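Local atomic coordinates of 2,4-dihydroxyhept-2-ene-1,7-dioic acid aldolase (Kordia algicida OT-1, PDB entry 6BDD), a protein that binds heme b as an H-NOX protein and is probably a sensor of nitric oxide or oxygen. Residues L66-A71 and F142-M147; E159-K164 and K173-K178; K90-M95 and F154-E159. All coordinates share one frame; numbering follows the deposited sequence.

Contact 1 (L66-A71 and F142-M147). With HEM (protoporphyrin IX containing Fe), chain B.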
loop_
_atom_site.group_PDB
_atom_site.type_symbol
_atom_site.label_atom_id
_atom_site.label_comp_id
_atom_site.label_asym_id
_atom_site.label_seq_id
_atom_site.Cartn_x
_atom_site.Cartn_y
_atom_site.Cartn_z
ATOM N N LEU A 66 5.883 -1.967 9.265
ATOM C CA LEU A 66 5.034 -0.803 9.497
ATOM C C LEU A 66 4.206 -0.472 8.261
ATOM O O LEU A 66 3.013 -0.163 8.371
ATOM C CB LEU A 66 5.886 0.396 9.911
ATOM C CG LEU A 66 6.569 0.300 11.277
ATOM C CD1 LEU A 66 7.585 1.419 11.450
ATOM C CD2 LEU A 66 5.539 0.327 12.396
ATOM N N LEU A 67 4.822 -0.535 7.078
ATOM C CA LEU A 67 4.089 -0.263 5.846
ATOM C C LEU A 67 3.042 -1.337 5.575
ATOM O O LEU A 67 1.962 -1.039 5.053
ATOM C CB LEU A 67 5.059 -0.158 4.669
ATOM C CG LEU A 67 5.752 1.189 4.455
ATOM C CD1 LEU A 67 6.696 1.114 3.267
ATOM C CD2 LEU A 67 4.727 2.296 4.261
ATOM N N LEU A 68 3.346 -2.592 5.918
ATOM C CA LEU A 68 2.388 -3.672 5.710
ATOM C C LEU A 68 1.151 -3.477 6.575
ATOM O O LEU A 68 0.017 -3.544 6.085
ATOM C CB LEU A 68 3.047 -5.021 6.005
ATOM C CG LEU A 68 2.353 -6.298 5.516
ATOM C CD1 LEU A 68 3.380 -7.389 5.286
ATOM C CD2 LEU A 68 1.290 -6.782 6.495
ATOM N N THR A 69 1.352 -3.244 7.875
ATOM C CA THR A 69 0.224 -3.057 8.781
ATOM C C THR A 69 -0.609 -1.844 8.383
ATOM O O THR A 69 -1.844 -1.893 8.415
ATOM C CB THR A 69 0.725 -2.917 10.219
ATOM O OG1 THR A 69 1.452 -4.096 10.590
ATOM C CG2 THR A 69 -0.440 -2.725 11.177
ATOM N N TYR A 70 0.050 -0.750 7.997
ATOM C CA TYR A 70 -0.685 0.433 7.560
ATOM C C TYR A 70 -1.468 0.154 6.284
ATOM O O TYR A 70 -2.611 0.603 6.136
ATOM C CB TYR A 70 0.275 1.605 7.358
ATOM C CG TYR A 70 -0.361 2.803 6.690
ATOM C CD1 TYR A 70 -1.556 3.332 7.160
ATOM C CD2 TYR A 70 0.234 3.405 5.589
ATOM C CE1 TYR A 70 -2.143 4.422 6.550
ATOM C CE2 TYR A 70 -0.345 4.498 4.973
ATOM C CZ TYR A 70 -1.533 5.003 5.460
ATOM O OH TYR A 70 -2.116 6.091 4.852
ATOM N N ALA A 71 -0.871 -0.592 5.351
ATOM C CA ALA A 71 -1.557 -0.899 4.101
ATOM C C ALA A 71 -2.796 -1.748 4.343
ATOM O O ALA A 71 -3.837 -1.535 3.711
ATOM C CB ALA A 71 -0.603 -1.608 3.143
ATOM N N PHE A 142 3.775 -1.977 1.186
ATOM C CA PHE A 142 2.480 -1.316 1.093
ATOM C C PHE A 142 1.594 -2.010 0.067
ATOM O O PHE A 142 0.395 -2.197 0.293
ATOM C CB PHE A 142 2.667 0.161 0.741
ATOM C CG PHE A 142 1.397 0.966 0.784
ATOM C CD1 PHE A 142 0.901 1.439 1.988
ATOM C CD2 PHE A 142 0.704 1.256 -0.380
ATOM C CE1 PHE A 142 -0.266 2.182 2.031
ATOM C CE2 PHE A 142 -0.463 1.998 -0.345
ATOM C CZ PHE A 142 -0.948 2.462 0.862
ATOM N N GLY A 143 2.173 -2.411 -1.067
ATOM C CA GLY A 143 1.419 -3.191 -2.032
ATOM C C GLY A 143 1.079 -4.580 -1.531
ATOM O O GLY A 143 0.017 -5.118 -1.859
ATOM N N LEU A 144 1.966 -5.177 -0.731
ATOM C CA LEU A 144 1.696 -6.501 -0.180
ATOM C C LEU A 144 0.512 -6.470 0.779
ATOM O O LEU A 144 -0.310 -7.394 0.787
ATOM C CB LEU A 144 2.943 -7.040 0.521
ATOM C CG LEU A 144 2.796 -8.373 1.260
ATOM C CD1 LEU A 144 2.349 -9.470 0.308
ATOM C CD2 LEU A 144 4.100 -8.753 1.945
ATOM N N GLY A 145 0.408 -5.418 1.592
ATOM C CA GLY A 145 -0.722 -5.307 2.499
ATOM C C GLY A 145 -2.041 -5.143 1.768
ATOM O O GLY A 145 -3.059 -5.716 2.168
ATOM N N LEU A 146 -2.044 -4.357 0.689
ATOM C CA LEU A 146 -3.253 -4.219 -0.114
ATOM C C LEU A 146 -3.597 -5.518 -0.831
ATOM O O LEU A 146 -4.780 -5.828 -1.013
ATOM C CB LEU A 146 -3.092 -3.077 -1.118
ATOM C CG LEU A 146 -2.830 -1.688 -0.532
ATOM C CD1 LEU A 146 -2.642 -0.664 -1.640
ATOM C CD2 LEU A 146 -3.958 -1.269 0.399
ATOM N N MET A 147 -2.584 -6.287 -1.242
ATOM C CA MET A 147 -2.838 -7.599 -1.830
ATOM C C MET A 147 -3.476 -8.541 -0.818
ATOM O O MET A 147 -4.413 -9.276 -1.148
ATOM C CB MET A 147 -1.540 -8.204 -2.364
ATOM C CG MET A 147 -1.099 -7.656 -3.703
ATOM S SD MET A 147 0.535 -8.216 -4.212
ATOM C CE MET A 147 0.927 -7.016 -5.484
HETATM C CHA HEM B . -0.568 4.211 -4.019
HETATM C CHB HEM B . -5.340 4.339 -4.796
HETATM C CHC HEM B . -5.439 -0.464 -5.236
HETATM C CHD HEM B . -0.631 -0.496 -5.046
HETATM C C1A HEM B . -1.869 4.639 -4.108
HETATM C C2A HEM B . -2.340 5.966 -3.768
HETATM C C3A HEM B . -3.652 6.000 -3.982
HETATM C C4A HEM B . -4.058 4.697 -4.465
HETATM C CMA HEM B . -4.577 7.215 -3.757
HETATM C CAA HEM B . -1.476 7.136 -3.253
HETATM C CBA HEM B . -0.915 7.912 -4.439
HETATM C CGA HEM B . -0.198 9.140 -3.945
HETATM O O1A HEM B . 0.264 9.947 -4.791
HETATM O O2A HEM B . -0.091 9.314 -2.704
HETATM C C1B HEM B . -5.777 3.046 -4.926
HETATM C C2B HEM B . -7.166 2.638 -5.002
HETATM C C3B HEM B . -7.193 1.303 -5.118
HETATM C C4B HEM B . -5.819 0.848 -5.127
HETATM C CMB HEM B . -8.354 3.629 -4.940
HETATM C CAB HEM B . -8.392 0.326 -5.246
HETATM C CBB HEM B . -9.667 0.698 -5.415
HETATM C C1C HEM B . -4.141 -0.887 -5.154
HETATM C C2C HEM B . -3.718 -2.267 -5.041
HETATM C C3C HEM B . -2.377 -2.268 -4.983
HETATM C C4C HEM B . -1.938 -0.896 -5.070
HETATM C CMC HEM B . -4.700 -3.461 -4.989
HETATM C CAC HEM B . -1.370 -3.436 -4.866
HETATM C CBC HEM B . -1.718 -4.719 -4.925
HETATM C C1D HEM B . -0.229 0.738 -4.620
HETATM C C2D HEM B . 1.054 1.032 -4.026
HETATM C C3D HEM B . 1.084 2.330 -3.742
HETATM C C4D HEM B . -0.192 2.897 -4.145
HETATM C CMD HEM B . 2.187 0.014 -3.776
HETATM C CAD HEM B . 2.277 3.067 -3.090
HETATM C CBD HEM B . 2.928 4.023 -4.085
HETATM C CGD HEM B . 4.174 3.401 -4.664
HETATM O O1D HEM B . 4.442 2.206 -4.381
HETATM O O2D HEM B . 4.900 4.100 -5.416
HETATM N NA HEM B . -2.945 3.875 -4.534
HETATM N NB HEM B . -4.963 1.930 -5.007
HETATM N NC HEM B . -3.032 -0.061 -5.171
HETATM N ND HEM B . -0.987 1.896 -4.681
HETATM FE FE HEM B . -2.960 1.936 -5.036
#
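Ala71 CB sits 3.8 Å from Gly145 CA, and this pair of small residues lets the axes of segments 66-71 and 142-147 approach to 7.2 Å, at a crossing angle of -36°. A beta carbon on Gly145 would run into that of Ala71, so glycine suits the crossing point. Ala71, probably the native alanine of the H-NOX glycine hinge, also presses its methyl close to Phe142 O (3.1 Å). Phe142 bridges protein and cofactor: with its CG trans to the backbone N (chi1 -173°), the ring drops between helix 63-81 and the heme. Its CD1 meets Ala71 CB, its CE1 lies 3.7 Å from Tyr70 CE2, the two rings being turned 44° apart, and its CD2 is 3.5 Å from heme C3D. Leu146 is a second, branched bridge, whose CD1 lies 3.5 Å from heme C4C while its CD2 reaches Ala71 O at 3.3 Å. At the partly exposed margin Leu68 CD1 touches Leu144 CD2, 3.7 Å away, as the two leucines pass at a slant. The segments meet by apolar fit and close packing, with no hydrogen bond between them, and a shift of helix 63-81 could be passed through Phe142 and Leu146 to the porphyrin.

Contact 2 (E159-K164 and K173-K178)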
loop_
_atom_site.group_PDB
_atom_site.type_symbol
_atom_site.label_atom_id
_atom_site.label_comp_id
_atom_site.label_asym_id
_atom_site.label_seq_id
_atom_site.Cartn_x
_atom_site.Cartn_y
_atom_site.Cartn_z
ATOM N N GLU A 159 -0.586 -17.139 -0.818
ATOM C CA GLU A 159 0.839 -17.062 -0.530
ATOM C C GLU A 159 1.471 -16.109 -1.535
ATOM O O GLU A 159 1.363 -16.319 -2.749
ATOM C CB GLU A 159 1.489 -18.443 -0.610
ATOM C CG GLU A 159 2.998 -18.406 -0.806
ATOM C CD GLU A 159 3.549 -19.714 -1.341
ATOM O OE1 GLU A 159 3.317 -20.016 -2.531
ATOM O OE2 GLU A 159 4.213 -20.440 -0.571
ATOM N N ILE A 160 2.113 -15.058 -1.036
ATOM C CA ILE A 160 2.703 -14.023 -1.878
ATOM C C ILE A 160 4.185 -13.934 -1.545
ATOM O O ILE A 160 4.556 -13.566 -0.424
ATOM C CB ILE A 160 2.009 -12.667 -1.687
ATOM C CG1 ILE A 160 0.497 -12.820 -1.876
ATOM C CG2 ILE A 160 2.571 -11.640 -2.661
ATOM C CD1 ILE A 160 -0.283 -11.547 -1.653
ATOM N N ILE A 161 5.028 -14.272 -2.519
ATOM C CA ILE A 161 6.477 -14.261 -2.357
ATOM C C ILE A 161 7.034 -13.038 -3.070
ATOM O O ILE A 161 6.659 -12.752 -4.214
ATOM C CB ILE A 161 7.105 -15.554 -2.902
ATOM C CG1 ILE A 161 6.572 -16.767 -2.136
ATOM C CG2 ILE A 161 8.624 -15.491 -2.824
ATOM C CD1 ILE A 161 6.866 -18.091 -2.808
ATOM N N LEU A 162 7.923 -12.315 -2.396
ATOM C CA LEU A 162 8.540 -11.111 -2.937
ATOM C C LEU A 162 10.006 -11.398 -3.235
ATOM O O LEU A 162 10.749 -11.831 -2.348
ATOM C CB LEU A 162 8.410 -9.939 -1.961
ATOM C CG LEU A 162 7.121 -9.116 -2.014
ATOM C CD1 LEU A 162 5.925 -9.925 -1.531
ATOM C CD2 LEU A 162 7.269 -7.839 -1.200
ATOM N N GLU A 163 10.413 -11.162 -4.480
ATOM C CA GLU A 163 11.799 -11.314 -4.907
ATOM C C GLU A 163 12.294 -9.955 -5.382
ATOM O O GLU A 163 11.836 -9.448 -6.412
ATOM C CB GLU A 163 11.929 -12.362 -6.011
ATOM C CG GLU A 163 11.555 -13.771 -5.584
ATOM C CD GLU A 163 11.814 -14.795 -6.670
ATOM O OE1 GLU A 163 12.242 -14.396 -7.774
ATOM O OE2 GLU A 163 11.588 -15.998 -6.423
ATOM N N LYS A 164 13.220 -9.364 -4.632
ATOM C CA LYS A 164 13.751 -8.050 -4.977
ATOM C C LYS A 164 14.697 -8.178 -6.164
ATOM O O LYS A 164 15.757 -8.804 -6.059
ATOM C CB LYS A 164 14.463 -7.435 -3.776
ATOM C CG LYS A 164 13.545 -7.117 -2.606
ATOM C CD LYS A 164 14.321 -6.523 -1.443
ATOM C CE LYS A 164 13.418 -6.283 -0.244
ATOM N NZ LYS A 164 14.186 -5.824 0.947
ATOM N N LYS A 173 9.688 -8.555 -7.818
ATOM C CA LYS A 173 8.842 -9.540 -8.478
ATOM C C LYS A 173 7.889 -10.143 -7.453
ATOM O O LYS A 173 8.329 -10.722 -6.452
ATOM C CB LYS A 173 9.686 -10.631 -9.136
ATOM C CG LYS A 173 8.872 -11.796 -9.673
ATOM C CD LYS A 173 9.751 -13.003 -9.955
ATOM C CE LYS A 173 10.027 -13.150 -11.441
ATOM N NZ LYS A 173 10.254 -14.572 -11.824
ATOM N N PHE A 174 6.590 -10.003 -7.700
ATOM C CA PHE A 174 5.555 -10.561 -6.839
ATOM C C PHE A 174 5.089 -11.888 -7.425
ATOM O O PHE A 174 4.607 -11.933 -8.562
ATOM C CB PHE A 174 4.372 -9.600 -6.710
ATOM C CG PHE A 174 4.570 -8.517 -5.687
ATOM C CD1 PHE A 174 5.345 -7.405 -5.974
ATOM C CD2 PHE A 174 3.967 -8.604 -4.444
ATOM C CE1 PHE A 174 5.520 -6.405 -5.036
ATOM C CE2 PHE A 174 4.137 -7.605 -3.502
ATOM C CZ PHE A 174 4.915 -6.505 -3.798
ATOM N N ILE A 175 5.237 -12.963 -6.656
ATOM C CA ILE A 175 4.735 -14.279 -7.032
ATOM C C ILE A 175 3.545 -14.577 -6.131
ATOM O O ILE A 175 3.710 -14.838 -4.933
ATOM C CB ILE A 175 5.811 -15.366 -6.917
ATOM C CG1 ILE A 175 6.973 -15.067 -7.866
ATOM C CG2 ILE A 175 5.219 -16.733 -7.221
ATOM C CD1 ILE A 175 8.309 -14.935 -7.172
ATOM N N ILE A 176 2.345 -14.535 -6.704
ATOM C CA ILE A 176 1.101 -14.664 -5.958
ATOM C C ILE A 176 0.462 -16.002 -6.302
ATOM O O ILE A 176 0.281 -16.325 -7.483
ATOM C CB ILE A 176 0.144 -13.499 -6.265
ATOM C CG1 ILE A 176 0.837 -12.160 -5.994
ATOM C CG2 ILE A 176 -1.126 -13.624 -5.445
ATOM C CD1 ILE A 176 0.215 -10.989 -6.723
ATOM N N ASN A 177 0.124 -16.777 -5.273
ATOM C CA ASN A 177 -0.526 -18.075 -5.434
ATOM C C ASN A 177 -1.701 -18.142 -4.468
ATOM O O ASN A 177 -1.504 -18.206 -3.250
ATOM C CB ASN A 177 0.453 -19.221 -5.180
ATOM C CG ASN A 177 1.513 -19.334 -6.257
ATOM O OD1 ASN A 177 2.704 -19.175 -5.990
ATOM N ND2 ASN A 177 1.084 -19.612 -7.482
ATOM N N LYS A 178 -2.918 -18.126 -5.008
ATOM C CA LYS A 178 -4.106 -18.188 -4.170
ATOM C C LYS A 178 -4.250 -19.570 -3.545
ATOM O O LYS A 178 -4.003 -20.592 -4.191
ATOM C CB LYS A 178 -5.354 -17.850 -4.986
ATOM C CG LYS A 178 -6.577 -17.531 -4.138
ATOM C CD LYS A 178 -7.805 -17.274 -4.997
ATOM C CE LYS A 178 -8.516 -18.570 -5.349
ATOM N NZ LYS A 178 -9.747 -18.326 -6.151
HETATM O O HOH W 1 11.451 -16.253 -9.716
#
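Lys173 N donates to Glu163 O at 2.7 Å, the shortest rung in the antiparallel hairpin of strands 158-164 (an outer strand of the four-stranded sheet) and 171-178. Hydrogen-bonded pairs Glu163-Lys173, Ile161-Ile175 and Glu159-Asn177 alternate with non-hydrogen-bonded ones, and the bond from Ile175 N to Ile161 O is almost straight (177°). Ile160, Leu162, Phe174 and Ile176 turn toward helix 140-153, where Met147 touches Ile160 and Phe174; Phe174 also touches Tyr133, which binds the heme. Leu162 and Phe174 form a non-hydrogen-bonded pair; each holds its CG anti to its carbonyl carbon (chi1 -85° and -82°), and, the strands being antiparallel, the two lean toward each other, Leu162 CG coming over a ring face, 4.0 Å from its centroid, in a CH-pi contact. Ile160 CG2 approaches the same ring at its edge, 3.8 Å from Phe174 CD2. Beta-branched isoleucine and flat phenylalanine thus fill an apolar layer. The opposite face mixes Ile161 and Ile175 with polar Glu159, Glu163, Lys173 and Asn177, which suit the hairpin's more exposed side. Glu163 and Lys173 run alongside without forming a salt bridge; instead one water donates to Glu163 OE1 at 2.8 Å and accepts from Lys173 NZ at 2.9 Å.

Contact 3 (K90-M95 and F154-E159)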
loop_
_atom_site.group_PDB
_atom_site.type_symbol
_atom_site.label_atom_id
_atom_site.label_comp_id
_atom_site.label_asym_id
_atom_site.label_seq_id
_atom_site.Cartn_x
_atom_site.Cartn_y
_atom_site.Cartn_z
ATOM N N LYS A 90 -14.971 -9.572 -9.301
ATOM C CA LYS A 90 -15.492 -10.722 -8.575
ATOM C C LYS A 90 -14.394 -11.676 -8.124
ATOM O O LYS A 90 -14.688 -12.651 -7.421
ATOM C CB LYS A 90 -16.498 -11.493 -9.444
ATOM C CG LYS A 90 -17.662 -10.665 -9.972
ATOM C CD LYS A 90 -18.908 -10.890 -9.138
ATOM C CE LYS A 90 -19.631 -9.582 -8.878
ATOM N NZ LYS A 90 -18.908 -8.789 -7.841
ATOM N N ASP A 91 -13.142 -11.433 -8.519
ATOM C CA ASP A 91 -12.041 -12.347 -8.291
ATOM C C ASP A 91 -10.813 -11.549 -7.875
ATOM O O ASP A 91 -10.509 -10.517 -8.490
ATOM C CB ASP A 91 -11.740 -13.168 -9.553
ATOM C CG ASP A 91 -10.649 -14.193 -9.339
ATOM O OD1 ASP A 91 -9.460 -13.813 -9.371
ATOM O OD2 ASP A 91 -10.978 -15.382 -9.147
ATOM N N PRO A 92 -10.092 -11.996 -6.842
ATOM C CA PRO A 92 -8.933 -11.212 -6.383
ATOM C C PRO A 92 -7.777 -11.217 -7.365
ATOM O O PRO A 92 -7.081 -10.202 -7.495
ATOM C CB PRO A 92 -8.562 -11.888 -5.055
ATOM C CG PRO A 92 -9.063 -13.287 -5.196
ATOM C CD PRO A 92 -10.315 -13.197 -6.019
ATOM N N ILE A 93 -7.544 -12.334 -8.059
ATOM C CA ILE A 93 -6.468 -12.384 -9.044
ATOM C C ILE A 93 -6.769 -11.448 -10.207
ATOM O O ILE A 93 -5.880 -10.745 -10.705
ATOM C CB ILE A 93 -6.246 -13.832 -9.520
ATOM C CG1 ILE A 93 -5.615 -14.672 -8.405
ATOM C CG2 ILE A 93 -5.380 -13.865 -10.772
ATOM C CD1 ILE A 93 -4.179 -14.305 -8.102
ATOM N N GLU A 94 -8.028 -11.414 -10.653
ATOM C CA GLU A 94 -8.405 -10.522 -11.744
ATOM C C GLU A 94 -8.240 -9.061 -11.343
ATOM O O GLU A 94 -7.773 -8.238 -12.140
ATOM C CB GLU A 94 -9.845 -10.801 -12.174
ATOM C CG GLU A 94 -10.341 -9.922 -13.310
ATOM C CD GLU A 94 -9.666 -10.241 -14.629
ATOM O OE1 GLU A 94 -9.262 -11.406 -14.827
ATOM O OE2 GLU A 94 -9.541 -9.326 -15.471
ATOM N N MET A 95 -8.615 -8.719 -10.108
ATOM C CA MET A 95 -8.476 -7.341 -9.649
ATOM C C MET A 95 -7.011 -6.927 -9.578
ATOM O O MET A 95 -6.647 -5.830 -10.018
ATOM C CB MET A 95 -9.152 -7.173 -8.286
ATOM C CG MET A 95 -8.934 -5.810 -7.652
ATOM S SD MET A 95 -9.893 -5.574 -6.145
ATOM C CE MET A 95 -9.241 -4.007 -5.574
ATOM N N PHE A 154 -12.411 -10.913 -0.821
ATOM C CA PHE A 154 -13.135 -11.927 -1.573
ATOM C C PHE A 154 -13.190 -13.266 -0.845
ATOM O O PHE A 154 -13.367 -14.305 -1.491
ATOM C CB PHE A 154 -12.512 -12.102 -2.958
ATOM C CG PHE A 154 -12.676 -10.906 -3.852
ATOM C CD1 PHE A 154 -13.913 -10.595 -4.394
ATOM C CD2 PHE A 154 -11.595 -10.095 -4.151
ATOM C CE1 PHE A 154 -14.067 -9.495 -5.217
ATOM C CE2 PHE A 154 -11.742 -8.994 -4.974
ATOM C CZ PHE A 154 -12.980 -8.694 -5.508
ATOM N N ASN A 155 -13.039 -13.259 0.481
ATOM C CA ASN A 155 -13.133 -14.469 1.303
ATOM C C ASN A 155 -12.135 -15.530 0.837
ATOM O O ASN A 155 -12.486 -16.679 0.567
ATOM C CB ASN A 155 -14.566 -15.012 1.309
ATOM C CG ASN A 155 -14.748 -16.184 2.257
ATOM O OD1 ASN A 155 -14.102 -16.259 3.301
ATOM N ND2 ASN A 155 -15.629 -17.108 1.892
ATOM N N SER A 156 -10.870 -15.128 0.737
ATOM C CA SER A 156 -9.819 -16.032 0.295
ATOM C C SER A 156 -8.488 -15.553 0.861
ATOM O O SER A 156 -8.410 -14.530 1.547
ATOM C CB SER A 156 -9.776 -16.125 -1.233
ATOM O OG SER A 156 -9.423 -14.880 -1.812
ATOM N N SER A 157 -7.436 -16.312 0.567
ATOM C CA SER A 157 -6.091 -15.985 1.011
ATOM C C SER A 157 -5.113 -16.430 -0.066
ATOM O O SER A 157 -5.474 -17.141 -1.006
ATOM C CB SER A 157 -5.768 -16.643 2.356
ATOM O OG SER A 157 -5.860 -18.054 2.263
ATOM N N ALA A 158 -3.860 -16.006 0.080
ATOM C CA ALA A 158 -2.851 -16.324 -0.916
ATOM C C ALA A 158 -1.468 -16.297 -0.287
ATOM O O ALA A 158 -1.209 -15.544 0.656
ATOM C CB ALA A 158 -2.902 -15.349 -2.097
ATOM N N GLU A 159 -0.586 -17.139 -0.818
ATOM C CA GLU A 159 0.839 -17.062 -0.530
ATOM C C GLU A 159 1.471 -16.109 -1.535
ATOM O O GLU A 159 1.363 -16.319 -2.749
ATOM C CB GLU A 159 1.489 -18.443 -0.610
ATOM C CG GLU A 159 2.998 -18.406 -0.806
ATOM C CD GLU A 159 3.549 -19.714 -1.341
ATOM O OE1 GLU A 159 3.317 -20.016 -2.531
ATOM O OE2 GLU A 159 4.213 -20.440 -0.571
#
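Phe154 holds its CG beside its own backbone N (chi1 -67°), which carries the ring toward the start of helix 92-96, while Met95, with CG trans to its N (chi1 174°) and an extended chain, brings its sulfur up to the rim of that ring. Met95 SD lies 4.1 Å from Phe154 CE2 and 83° off the ring normal, a Met-aromatic contact made at the edge. The same methionine side chain comes within about 4 Å of the heme (nearest atoms). The backbone leading into the helix supplies the rest of the bed: Asp91 N lies over one face of the ring, and Lys90 C is 3.6 Å from Phe154 CE1. Pro92 CB meets Phe154 CD2 at 3.6 Å. Proline fits the first helical turn, where a backbone N-H would have no preceding carbonyl to receive it, so its missing hydrogen costs nothing. Asp91 is the N-cap, its OD1 accepting from Glu94 N at 3.1 Å and more weakly from Ile93 N. Ser156 OG comes within 3.8 Å of Pro92 CG. Asn155, with positive phi, is the C-prime residue of the Schellman motif ending helix 140-153, before strand 158-164. Were an alanine here instead of Phe154, the ring edge beside Met95 SD would be lost and a gap would probably open against Pro92 and the backbone of Lys90 and Asp91. With no hydrogen bond across the segments, one helix end and one helix start are joined by a ring laid on backbone, proline and sulfur, while the Asp91 carboxylate is spent on capping its own helix and Ser156 OG on Phe151 O.

Overall arrangement
Contact 1 lies in the core beside the heme, contact 2 at the surface, and contact 3 is partly buried between helix ends. Helix 140-153 and the strand after it connect all three: the helix supplies one side of contact 1, its C-terminal turn leads into contact 3, and strand 158-164, sharing Glu159 with contact 3, forms half of contact 2. Met147 links the first two, its SD resting 3.5 Å from Phe174 CD2, while Ile93 CD1 reaches Ile176 CG2 at 4.1 Å to tie contacts 2 and 3. Backbone hydrogen bonds rule the hairpin; contacts 1 and 3 have none across their segments, contact 1 resting on apolar helix fit, contact 3 on a ring packed against proline, backbone and sulfur.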